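Local coordinates for high affinity transport system protein p37 (Mycoplasma hyorhinis, PDB 3EKI), which serves as the extracytoplasmic binding lipoprotein of a high-affinity transport system and holds thiamine diphosphate, which it probably delivers for uptake, at residues E67-F72 / D373-L378; E74-E79 / I365-N370; T242-G247 / P285-Q290. All blocks are in the same frame, centred on the assembly; numbering follows the deposited sequence.

Overall arrangement
Interactions 1 and 2 lie on one side of the chain's centre and interaction 3 on the opposite side. The first two share helix 64-85, have centres about 11 Å apart and touch where Phe-72 packs on Leu-367; interaction 3 is centred about 41 Å from interaction 1 and about 47 Å from interaction 2. Along the chain, interaction 2 is nested inside the loop closed by interaction 1, and interaction 3 inside both. Helix 64-85, early in the chain, thus packs against helix 354-369 and the loop after it, while interaction 3 joins the end of helix 240-245 to strand 288-290, an outermost strand of a mixed sheet. This fits a two-lobed protein holding thiamine diphosphate between its lobes.

Interaction 1 of 3, residues E67-F72 / D373-L378; sequences EVINTF and DTYGPL. With TPP (thiamine diphosphate), chain B.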
loop_
_atom_site.group_PDB
_atom_site.type_symbol
_atom_site.label_atom_id
_atom_site.label_comp_id
_atom_site.label_asym_id
_atom_site.label_seq_id
_atom_site.Cartn_x
_atom_site.Cartn_y
_atom_site.Cartn_z
ATOM N N GLU A 67 22.172 -3.240 -6.393
ATOM C CA GLU A 67 22.886 -4.178 -5.548
ATOM C C GLU A 67 21.968 -5.030 -4.689
ATOM O O GLU A 67 22.193 -6.223 -4.486
ATOM C CB GLU A 67 23.852 -3.395 -4.645
ATOM C CG GLU A 67 24.367 -4.292 -3.524
ATOM C CD GLU A 67 25.837 -4.613 -3.728
ATOM O OE1 GLU A 67 26.663 -3.870 -3.157
ATOM O OE2 GLU A 67 26.145 -5.582 -4.449
ATOM N N VAL A 68 20.912 -4.411 -4.171
ATOM C CA VAL A 68 19.920 -5.105 -3.354
ATOM C C VAL A 68 19.214 -6.154 -4.224
ATOM O O VAL A 68 19.033 -7.286 -3.793
ATOM C CB VAL A 68 18.860 -4.163 -2.765
ATOM C CG1 VAL A 68 17.649 -4.918 -2.228
ATOM C CG2 VAL A 68 19.432 -3.319 -1.636
ATOM N N ILE A 69 18.857 -5.737 -5.431
ATOM C CA ILE A 69 18.075 -6.643 -6.280
ATOM C C ILE A 69 18.915 -7.826 -6.753
ATOM O O ILE A 69 18.383 -8.941 -6.819
ATOM C CB ILE A 69 17.442 -5.940 -7.491
ATOM C CG1 ILE A 69 16.217 -6.670 -8.050
ATOM C CG2 ILE A 69 18.452 -5.696 -8.596
ATOM C CD1 ILE A 69 15.085 -6.900 -7.074
ATOM N N ASN A 70 20.183 -7.577 -7.028
ATOM C CA ASN A 70 21.070 -8.685 -7.412
ATOM C C ASN A 70 21.267 -9.685 -6.296
ATOM O O ASN A 70 21.283 -10.910 -6.491
ATOM C CB ASN A 70 22.409 -8.108 -7.920
ATOM C CG ASN A 70 22.164 -7.483 -9.285
ATOM O OD1 ASN A 70 21.224 -7.876 -9.982
ATOM N ND2 ASN A 70 23.007 -6.534 -9.668
ATOM N N THR A 71 21.424 -9.254 -5.048
ATOM C CA THR A 71 21.503 -10.194 -3.942
ATOM C C THR A 71 20.231 -11.000 -3.810
ATOM O O THR A 71 20.189 -12.202 -3.582
ATOM C CB THR A 71 21.724 -9.459 -2.600
ATOM O OG1 THR A 71 23.014 -8.839 -2.626
ATOM C CG2 THR A 71 21.690 -10.451 -1.453
ATOM N N PHE A 72 19.117 -10.248 -3.938
ATOM C CA PHE A 72 17.829 -10.927 -3.861
ATOM C C PHE A 72 17.720 -11.998 -4.958
ATOM O O PHE A 72 17.296 -13.098 -4.632
ATOM C CB PHE A 72 16.691 -9.923 -3.986
ATOM C CG PHE A 72 15.303 -10.505 -4.214
ATOM C CD1 PHE A 72 14.589 -10.992 -3.148
ATOM C CD2 PHE A 72 14.761 -10.543 -5.489
ATOM C CE1 PHE A 72 13.315 -11.513 -3.332
ATOM C CE2 PHE A 72 13.481 -11.068 -5.683
ATOM C CZ PHE A 72 12.789 -11.553 -4.601
ATOM N N ASP A 373 15.353 -12.304 2.353
ATOM C CA ASP A 373 14.691 -11.410 1.418
ATOM C C ASP A 373 15.183 -9.986 1.603
ATOM O O ASP A 373 14.752 -9.311 2.536
ATOM C CB ASP A 373 13.174 -11.448 1.625
ATOM C CG ASP A 373 12.435 -10.565 0.642
ATOM O OD1 ASP A 373 13.055 -9.983 -0.251
ATOM O OD2 ASP A 373 11.198 -10.426 0.782
ATOM N N THR A 374 16.076 -9.564 0.718
ATOM C CA THR A 374 16.650 -8.237 0.796
ATOM C C THR A 374 15.792 -7.218 0.077
ATOM O O THR A 374 16.051 -6.022 0.148
ATOM C CB THR A 374 18.068 -8.204 0.165
ATOM O OG1 THR A 374 18.060 -8.922 -1.069
ATOM C CG2 THR A 374 19.061 -8.913 1.065
ATOM N N TYR A 375 14.778 -7.667 -0.651
ATOM C CA TYR A 375 13.989 -6.764 -1.476
ATOM C C TYR A 375 12.645 -6.379 -0.843
ATOM O O TYR A 375 12.359 -5.182 -0.708
ATOM C CB TYR A 375 13.720 -7.381 -2.849
ATOM C CG TYR A 375 12.794 -6.634 -3.766
ATOM C CD1 TYR A 375 13.059 -5.361 -4.234
ATOM C CD2 TYR A 375 11.603 -7.231 -4.183
ATOM C CE1 TYR A 375 12.209 -4.684 -5.077
ATOM C CE2 TYR A 375 10.744 -6.556 -5.028
ATOM C CZ TYR A 375 11.040 -5.290 -5.476
ATOM O OH TYR A 375 10.174 -4.629 -6.310
ATOM N N GLY A 376 11.850 -7.367 -0.515
ATOM C CA GLY A 376 10.502 -7.164 -0.007
ATOM C C GLY A 376 10.382 -6.130 1.092
ATOM O O GLY A 376 9.499 -5.269 0.992
ATOM N N PRO A 377 11.194 -6.229 2.129
ATOM C CA PRO A 377 10.998 -5.296 3.268
ATOM C C PRO A 377 11.206 -3.851 2.866
ATOM O O PRO A 377 10.671 -2.948 3.540
ATOM C CB PRO A 377 12.014 -5.773 4.299
ATOM C CG PRO A 377 12.246 -7.205 3.925
ATOM C CD PRO A 377 12.294 -7.159 2.426
ATOM N N LEU A 378 11.884 -3.551 1.768
ATOM C CA LEU A 378 12.047 -2.175 1.305
ATOM C C LEU A 378 10.754 -1.577 0.754
ATOM O O LEU A 378 10.589 -0.366 0.621
ATOM C CB LEU A 378 13.160 -2.065 0.254
ATOM C CG LEU A 378 14.558 -2.394 0.776
ATOM C CD1 LEU A 378 15.569 -2.335 -0.352
ATOM C CD2 LEU A 378 14.959 -1.432 1.889
HETATM N "N1'" TPP B . 6.385 0.436 3.844
HETATM C "C2'" TPP B . 7.543 0.770 3.221
HETATM C CM2 TPP B . 8.870 0.429 3.907
HETATM N "N3'" TPP B . 7.528 1.376 2.021
HETATM C "C4'" TPP B . 6.340 1.567 1.387
HETATM N "N4'" TPP B . 6.356 2.091 0.159
HETATM C "C5'" TPP B . 5.130 1.285 2.036
HETATM C "C6'" TPP B . 5.203 0.711 3.299
HETATM C "C7'" TPP B . 3.733 1.547 1.452
HETATM N N3 TPP B . 3.155 0.457 0.646
HETATM C C2 TPP B . 3.857 -0.408 -0.085
HETATM S S1 TPP B . 2.767 -1.543 -0.847
HETATM C C5 TPP B . 1.364 -0.764 -0.155
HETATM C C4 TPP B . 1.798 0.360 0.521
HETATM C CM4 TPP B . 0.857 1.167 1.441
HETATM C C6 TPP B . -0.084 -1.175 -0.446
HETATM C C7 TPP B . -0.506 -0.704 -1.840
HETATM O O7 TPP B . -0.496 0.739 -1.870
HETATM P PA TPP B . -0.359 1.621 -3.186
HETATM O O1A TPP B . -0.061 3.017 -2.783
HETATM O O2A TPP B . 0.638 1.007 -4.127
HETATM O O3A TPP B . -1.717 1.501 -3.981
HETATM P PB TPP B . -3.025 2.412 -3.783
HETATM O O1B TPP B . -3.572 2.228 -2.401
HETATM O O2B TPP B . -4.017 1.873 -4.890
HETATM O O3B TPP B . -2.692 3.919 -4.153
#
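Phe-72 and Tyr-375 form the tight half of this contact. The CB of Tyr-375 sits over one face of the Phe-72 ring, 4.0 Å from its centroid, and the two ring planes are 49° apart. Ile-69 extends CG1 anti to the backbone N (chi1 -157°), and a turn at chi2 (57°) brings CD1 over one face of the Tyr-375 ring, 4.1 Å from the centroid. Flat aromatics suit this buried side, as does isoleucine's long CG1-CD1 arm, whose methyl can lie on a ring face; Phe-48, Val-50 and Phe-364 help enclose it. Val-68 also packs closely: its CG1 presses on Thr-374 O (3.1 Å) and meets Leu-378 CD1 tip to tip (3.8 Å).

The other side is looser and partly exposed. Thr-71 and Thr-374 cross at about a right angle, their CG2 methyls 4.0 Å apart. Threonine suits this border because its hydroxyl can serve the backbone: Thr-374 OG1 gives a weak hydrogen bond to Val-68 O at 3.3 Å.

The loop keeps its shape through Asp-373. Its OD1 accepts from Tyr-375 N and Gly-376 N, each 2.9 Å away and both on the same face of the carboxylate, while OD2 bonds to Tyr-384 OH. This two-bond grip steadies the backbone leading to Pro-377 and Leu-378. The arrangement is an Asx turn, packed on a helix and running into the thiamine diphosphate pocket.

Interaction 2 of 3, residues E74-E79 / I365-N370; sequences ENFKKE and INLAKN
Leu-367 reaches Phe-76 and Asn-75 where the axes of the short helical segments 74-79 and 365-369 approach to 10.5 Å with 117° between their directions. This is helix-to-helix packing within one lobe of a periplasmic-binding-protein type of fold.

The apolar part depends on the forked end of Leu-367. Its CD1 lies 3.5 Å from Phe-76 CD2, approaching the ring obliquely, and its CD2 rests near the backbone O and CB of Asn-75. Leucine suits the place because its two methyls can serve neighbouring residues of the opposite helix. Phe-76 is buried among other aromatics, with Phe-48 and Phe-364 meeting it edge-to-face, so a large flat side chain fills its site well.

The polar part lies beside this patch. Glu-79, bent at chi2 (63°), crosses Asn-366 at about a right angle. Asn-366 ND2 donates to Glu-79 OE2 at 3.1 Å along a nearly straight path (167°), arriving on the anti side of OE2, tilted out of the carboxylate plane; Asn-366 OD1 accepts from Gln-362 NE2. Asn-75 ND2 instead turns to Gln-372 O. At the exposed end, one water bridges the helices: it accepts from Asn-370 ND2 at 3.2 Å and donates weakly to Glu-79 OE1.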
loop_
_atom_site.group_PDB
_atom_site.type_symbol
_atom_site.label_atom_id
_atom_site.label_comp_id
_atom_site.label_asym_id
_atom_site.label_seq_id
_atom_site.Cartn_x
_atom_site.Cartn_y
_atom_site.Cartn_z
ATOM N N GLU A 74 19.964 -13.651 -6.612
ATOM C CA GLU A 74 20.863 -14.765 -6.361
ATOM C C GLU A 74 20.286 -15.646 -5.265
ATOM O O GLU A 74 20.204 -16.862 -5.427
ATOM C CB GLU A 74 22.274 -14.293 -6.003
ATOM C CG GLU A 74 23.200 -15.415 -5.583
ATOM C CD GLU A 74 23.700 -16.285 -6.726
ATOM O OE1 GLU A 74 23.485 -15.942 -7.904
ATOM O OE2 GLU A 74 24.309 -17.336 -6.424
ATOM N N ASN A 75 19.834 -15.067 -4.142
ATOM C CA ASN A 75 19.232 -15.880 -3.107
ATOM C C ASN A 75 17.995 -16.625 -3.598
ATOM O O ASN A 75 17.736 -17.769 -3.210
ATOM C CB ASN A 75 18.829 -14.965 -1.945
ATOM C CG ASN A 75 20.016 -14.464 -1.151
ATOM O OD1 ASN A 75 21.142 -14.901 -1.341
ATOM N ND2 ASN A 75 19.777 -13.522 -0.234
ATOM N N PHE A 76 17.227 -15.963 -4.449
ATOM C CA PHE A 76 16.012 -16.538 -4.992
ATOM C C PHE A 76 16.307 -17.740 -5.887
ATOM O O PHE A 76 15.716 -18.807 -5.747
ATOM C CB PHE A 76 15.228 -15.496 -5.822
ATOM C CG PHE A 76 13.746 -15.801 -5.894
ATOM C CD1 PHE A 76 13.243 -16.746 -6.755
ATOM C CD2 PHE A 76 12.855 -15.126 -5.076
ATOM C CE1 PHE A 76 11.912 -17.070 -6.798
ATOM C CE2 PHE A 76 11.529 -15.456 -5.095
ATOM C CZ PHE A 76 11.035 -16.420 -5.946
ATOM N N LYS A 77 17.258 -17.498 -6.790
ATOM C CA LYS A 77 17.644 -18.604 -7.687
ATOM C C LYS A 77 18.144 -19.817 -6.935
ATOM O O LYS A 77 17.812 -20.964 -7.256
ATOM C CB LYS A 77 18.698 -18.080 -8.654
ATOM C CG LYS A 77 19.303 -19.075 -9.609
ATOM C CD LYS A 77 20.325 -18.446 -10.557
ATOM C CE LYS A 77 21.624 -18.122 -9.833
ATOM N NZ LYS A 77 22.695 -17.660 -10.753
ATOM N N LYS A 78 18.974 -19.592 -5.908
ATOM C CA LYS A 78 19.487 -20.744 -5.172
ATOM C C LYS A 78 18.421 -21.511 -4.421
ATOM O O LYS A 78 18.368 -22.741 -4.409
ATOM C CB LYS A 78 20.602 -20.299 -4.213
ATOM C CG LYS A 78 21.802 -19.648 -4.827
ATOM C CD LYS A 78 22.445 -20.471 -5.932
ATOM C CE LYS A 78 23.168 -21.677 -5.339
ATOM N NZ LYS A 78 23.899 -22.452 -6.397
ATOM N N GLU A 79 17.501 -20.850 -3.711
ATOM C CA GLU A 79 16.438 -21.528 -2.995
ATOM C C GLU A 79 15.447 -22.188 -3.943
ATOM O O GLU A 79 15.036 -23.309 -3.692
ATOM C CB GLU A 79 15.711 -20.536 -2.077
ATOM C CG GLU A 79 14.521 -21.081 -1.312
ATOM C CD GLU A 79 14.824 -22.176 -0.313
ATOM O OE1 GLU A 79 15.979 -22.220 0.149
ATOM O OE2 GLU A 79 13.956 -22.996 0.044
ATOM N N ILE A 365 8.221 -17.323 0.368
ATOM C CA ILE A 365 7.886 -17.679 1.743
ATOM C C ILE A 365 9.131 -18.095 2.507
ATOM O O ILE A 365 9.420 -17.643 3.627
ATOM C CB ILE A 365 6.801 -18.766 1.762
ATOM C CG1 ILE A 365 5.461 -18.263 1.228
ATOM C CG2 ILE A 365 6.638 -19.351 3.152
ATOM C CD1 ILE A 365 4.401 -19.306 0.948
ATOM N N ASN A 366 9.903 -18.992 1.875
ATOM C CA ASN A 366 11.090 -19.508 2.557
ATOM C C ASN A 366 12.171 -18.452 2.682
ATOM O O ASN A 366 12.895 -18.468 3.692
ATOM C CB ASN A 366 11.621 -20.771 1.836
ATOM C CG ASN A 366 10.704 -21.951 1.911
ATOM O OD1 ASN A 366 9.647 -22.003 2.537
ATOM N ND2 ASN A 366 11.097 -23.035 1.233
ATOM N N LEU A 367 12.335 -17.533 1.741
ATOM C CA LEU A 367 13.309 -16.462 1.799
ATOM C C LEU A 367 12.971 -15.523 2.976
ATOM O O LEU A 367 13.885 -15.044 3.647
ATOM C CB LEU A 367 13.412 -15.615 0.533
ATOM C CG LEU A 367 14.125 -16.218 -0.683
ATOM C CD1 LEU A 367 14.079 -15.217 -1.830
ATOM C CD2 LEU A 367 15.562 -16.621 -0.380
ATOM N N ALA A 368 11.690 -15.273 3.166
ATOM C CA ALA A 368 11.261 -14.419 4.281
ATOM C C ALA A 368 11.572 -15.127 5.587
ATOM O O ALA A 368 12.113 -14.587 6.559
ATOM C CB ALA A 368 9.779 -14.066 4.177
ATOM N N LYS A 369 11.246 -16.411 5.640
ATOM C CA LYS A 369 11.482 -17.171 6.866
ATOM C C LYS A 369 12.957 -17.165 7.251
ATOM O O LYS A 369 13.269 -16.975 8.431
ATOM C CB LYS A 369 10.983 -18.598 6.712
ATOM C CG LYS A 369 11.235 -19.529 7.892
ATOM C CD LYS A 369 10.472 -20.832 7.697
ATOM C CE LYS A 369 11.421 -21.999 7.445
ATOM N NZ LYS A 369 10.810 -23.301 7.841
ATOM N N ASN A 370 13.839 -17.378 6.296
ATOM C CA ASN A 370 15.278 -17.483 6.551
ATOM C C ASN A 370 15.996 -16.149 6.495
ATOM O O ASN A 370 17.225 -16.073 6.491
ATOM C CB ASN A 370 15.906 -18.467 5.540
ATOM C CG ASN A 370 15.361 -19.859 5.811
ATOM O OD1 ASN A 370 15.267 -20.236 6.982
ATOM N ND2 ASN A 370 15.015 -20.582 4.760
HETATM O O HOH W 1 15.909 -19.532 1.894
#

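Interaction 3 of 3, residues T242-G247 / P285-Q290; sequences TFRNFG and PNAYKQ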
loop_
_atom_site.group_PDB
_atom_site.type_symbol
_atom_site.label_atom_id
_atom_site.label_comp_id
_atom_site.label_asym_id
_atom_site.label_seq_id
_atom_site.Cartn_x
_atom_site.Cartn_y
_atom_site.Cartn_z
ATOM N N THR A 242 -20.021 22.012 3.972
ATOM C CA THR A 242 -19.058 22.737 4.788
ATOM C C THR A 242 -17.744 21.973 4.918
ATOM O O THR A 242 -16.664 22.579 4.803
ATOM C CB THR A 242 -19.641 23.019 6.185
ATOM O OG1 THR A 242 -20.801 23.855 6.015
ATOM C CG2 THR A 242 -18.618 23.756 7.023
ATOM N N PHE A 243 -17.899 20.660 5.121
ATOM C CA PHE A 243 -16.717 19.813 5.247
ATOM C C PHE A 243 -15.849 19.852 3.991
ATOM O O PHE A 243 -14.663 20.200 3.972
ATOM C CB PHE A 243 -17.150 18.391 5.568
ATOM C CG PHE A 243 -16.001 17.428 5.802
ATOM C CD1 PHE A 243 -15.506 16.653 4.778
ATOM C CD2 PHE A 243 -15.439 17.318 7.066
ATOM C CE1 PHE A 243 -14.483 15.773 5.053
ATOM C CE2 PHE A 243 -14.410 16.446 7.336
ATOM C CZ PHE A 243 -13.909 15.680 6.302
ATOM N N ARG A 244 -16.499 19.522 2.881
ATOM C CA ARG A 244 -15.849 19.523 1.576
ATOM C C ARG A 244 -15.174 20.854 1.239
ATOM O O ARG A 244 -14.069 20.867 0.695
ATOM C CB ARG A 244 -16.855 19.156 0.481
ATOM C CG ARG A 244 -16.244 19.031 -0.906
ATOM C CD ARG A 244 -16.914 19.974 -1.892
ATOM N NE ARG A 244 -18.281 19.563 -2.198
ATOM C CZ ARG A 244 -19.360 20.284 -1.913
ATOM N NH1 ARG A 244 -19.235 21.458 -1.310
ATOM N NH2 ARG A 244 -20.566 19.831 -2.229
ATOM N N ASN A 245 -15.832 21.968 1.551
ATOM C CA ASN A 245 -15.295 23.270 1.184
ATOM C C ASN A 245 -14.036 23.641 1.962
ATOM O O ASN A 245 -13.373 24.604 1.587
ATOM C CB ASN A 245 -16.362 24.345 1.372
ATOM C CG ASN A 245 -17.435 24.255 0.290
ATOM O OD1 ASN A 245 -17.290 23.582 -0.722
ATOM N ND2 ASN A 245 -18.545 24.940 0.490
ATOM N N PHE A 246 -13.670 22.886 2.995
ATOM C CA PHE A 246 -12.380 23.099 3.656
ATOM C C PHE A 246 -11.231 22.679 2.747
ATOM O O PHE A 246 -10.075 23.032 2.985
ATOM C CB PHE A 246 -12.311 22.372 5.003
ATOM C CG PHE A 246 -13.048 23.145 6.099
ATOM C CD1 PHE A 246 -12.461 24.296 6.602
ATOM C CD2 PHE A 246 -14.260 22.702 6.577
ATOM C CE1 PHE A 246 -13.110 25.000 7.610
ATOM C CE2 PHE A 246 -14.907 23.396 7.579
ATOM C CZ PHE A 246 -14.324 24.535 8.074
ATOM N N GLY A 247 -11.549 21.926 1.688
ATOM C CA GLY A 247 -10.569 21.606 0.662
ATOM C C GLY A 247 -9.957 20.240 0.888
ATOM O O GLY A 247 -9.320 20.010 1.916
ATOM N N PRO A 285 -14.898 22.208 -8.209
ATOM C CA PRO A 285 -13.518 21.867 -8.543
ATOM C C PRO A 285 -12.435 22.505 -7.703
ATOM O O PRO A 285 -11.328 21.942 -7.588
ATOM C CB PRO A 285 -13.371 22.372 -9.996
ATOM C CG PRO A 285 -14.427 23.419 -10.159
ATOM C CD PRO A 285 -15.555 22.978 -9.283
ATOM N N ASN A 286 -12.663 23.677 -7.144
ATOM C CA ASN A 286 -11.683 24.359 -6.322
ATOM C C ASN A 286 -11.627 23.775 -4.912
ATOM O O ASN A 286 -10.783 24.181 -4.112
ATOM C CB ASN A 286 -11.975 25.859 -6.243
ATOM C CG ASN A 286 -11.473 26.542 -7.516
ATOM O OD1 ASN A 286 -10.300 26.436 -7.869
ATOM N ND2 ASN A 286 -12.368 27.250 -8.192
ATOM N N ALA A 287 -12.493 22.831 -4.617
ATOM C CA ALA A 287 -12.495 22.160 -3.317
ATOM C C ALA A 287 -11.620 20.916 -3.308
ATOM O O ALA A 287 -11.547 20.181 -2.319
ATOM C CB ALA A 287 -13.927 21.820 -2.943
ATOM N N TYR A 288 -10.953 20.616 -4.408
ATOM C CA TYR A 288 -10.164 19.412 -4.556
ATOM C C TYR A 288 -8.838 19.688 -5.240
ATOM O O TYR A 288 -8.778 20.524 -6.144
ATOM C CB TYR A 288 -10.914 18.407 -5.430
ATOM C CG TYR A 288 -12.156 17.830 -4.828
ATOM C CD1 TYR A 288 -13.400 18.425 -4.970
ATOM C CD2 TYR A 288 -12.067 16.645 -4.090
ATOM C CE1 TYR A 288 -14.533 17.865 -4.398
ATOM C CE2 TYR A 288 -13.188 16.092 -3.526
ATOM C CZ TYR A 288 -14.413 16.692 -3.679
ATOM O OH TYR A 288 -15.491 16.082 -3.083
ATOM N N LYS A 289 -7.807 18.966 -4.836
ATOM C CA LYS A 289 -6.495 19.062 -5.472
ATOM C C LYS A 289 -5.749 17.746 -5.312
ATOM O O LYS A 289 -5.838 17.089 -4.270
ATOM C CB LYS A 289 -5.682 20.204 -4.882
ATOM C CG LYS A 289 -4.392 20.496 -5.634
ATOM C CD LYS A 289 -3.635 21.623 -4.939
ATOM C CE LYS A 289 -4.289 22.959 -5.304
ATOM N NZ LYS A 289 -3.902 23.312 -6.704
ATOM N N GLN A 290 -5.030 17.356 -6.361
ATOM C CA GLN A 290 -4.283 16.095 -6.306
ATOM C C GLN A 290 -2.860 16.353 -5.836
ATOM O O GLN A 290 -2.017 16.882 -6.585
ATOM C CB GLN A 290 -4.296 15.368 -7.662
ATOM C CG GLN A 290 -3.689 13.972 -7.614
ATOM C CD GLN A 290 -3.291 13.398 -8.953
ATOM O OE1 GLN A 290 -4.134 13.247 -9.827
ATOM N NE2 GLN A 290 -2.021 13.090 -9.136
#
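Ala-287 turns its CB onto the side chain of Arg-244, 3.7 Å from CD, and Tyr-288 closes in from beside it, with OH 3.7 Å from Arg-244 CG. Here the arginine contributes its methylene carbons, not its charge: the chain crosses the tyrosine obliquely, with CD lying 4.0 Å from CE1, and the guanidinium and ring planes are 60° apart. Alanine's single methyl suits a spot this close to the helix, where it also lies near Arg-244 O. Beyond it, Gly-247 CA approaches Ala-287 O at 3.4 Å in a C-H...O contact.

The second shell fixes these groups. Asp-280 OD1 receives both Arg-244 NE, in a salt bridge, and Tyr-288 OH, so one carboxylate oxygen aligns both polar ends and probably offsets the buried positive charge. Arg-244 NH1 also donates to Asn-245 OD1 at 2.9 Å, close to the guanidinium plane but with the donor above the Asn-245 carbonyl plane, and to Asn-241 OD1. Gly-247 leaves the helix with positive phi (97°), where a CB would press on the preceding carbonyl, and pairs through its backbone with His-303 and Ile-304.

Farther out, Ala-287 and Lys-289 pair with Ile-248, joining strands 248-250 and 288-290 in parallel. Adjacent parallel strands linked through helices 256-269 and 277-283 make a beta-alpha-beta crossover, and the sheet's strand order fits a type II periplasmic-binding-protein lobe.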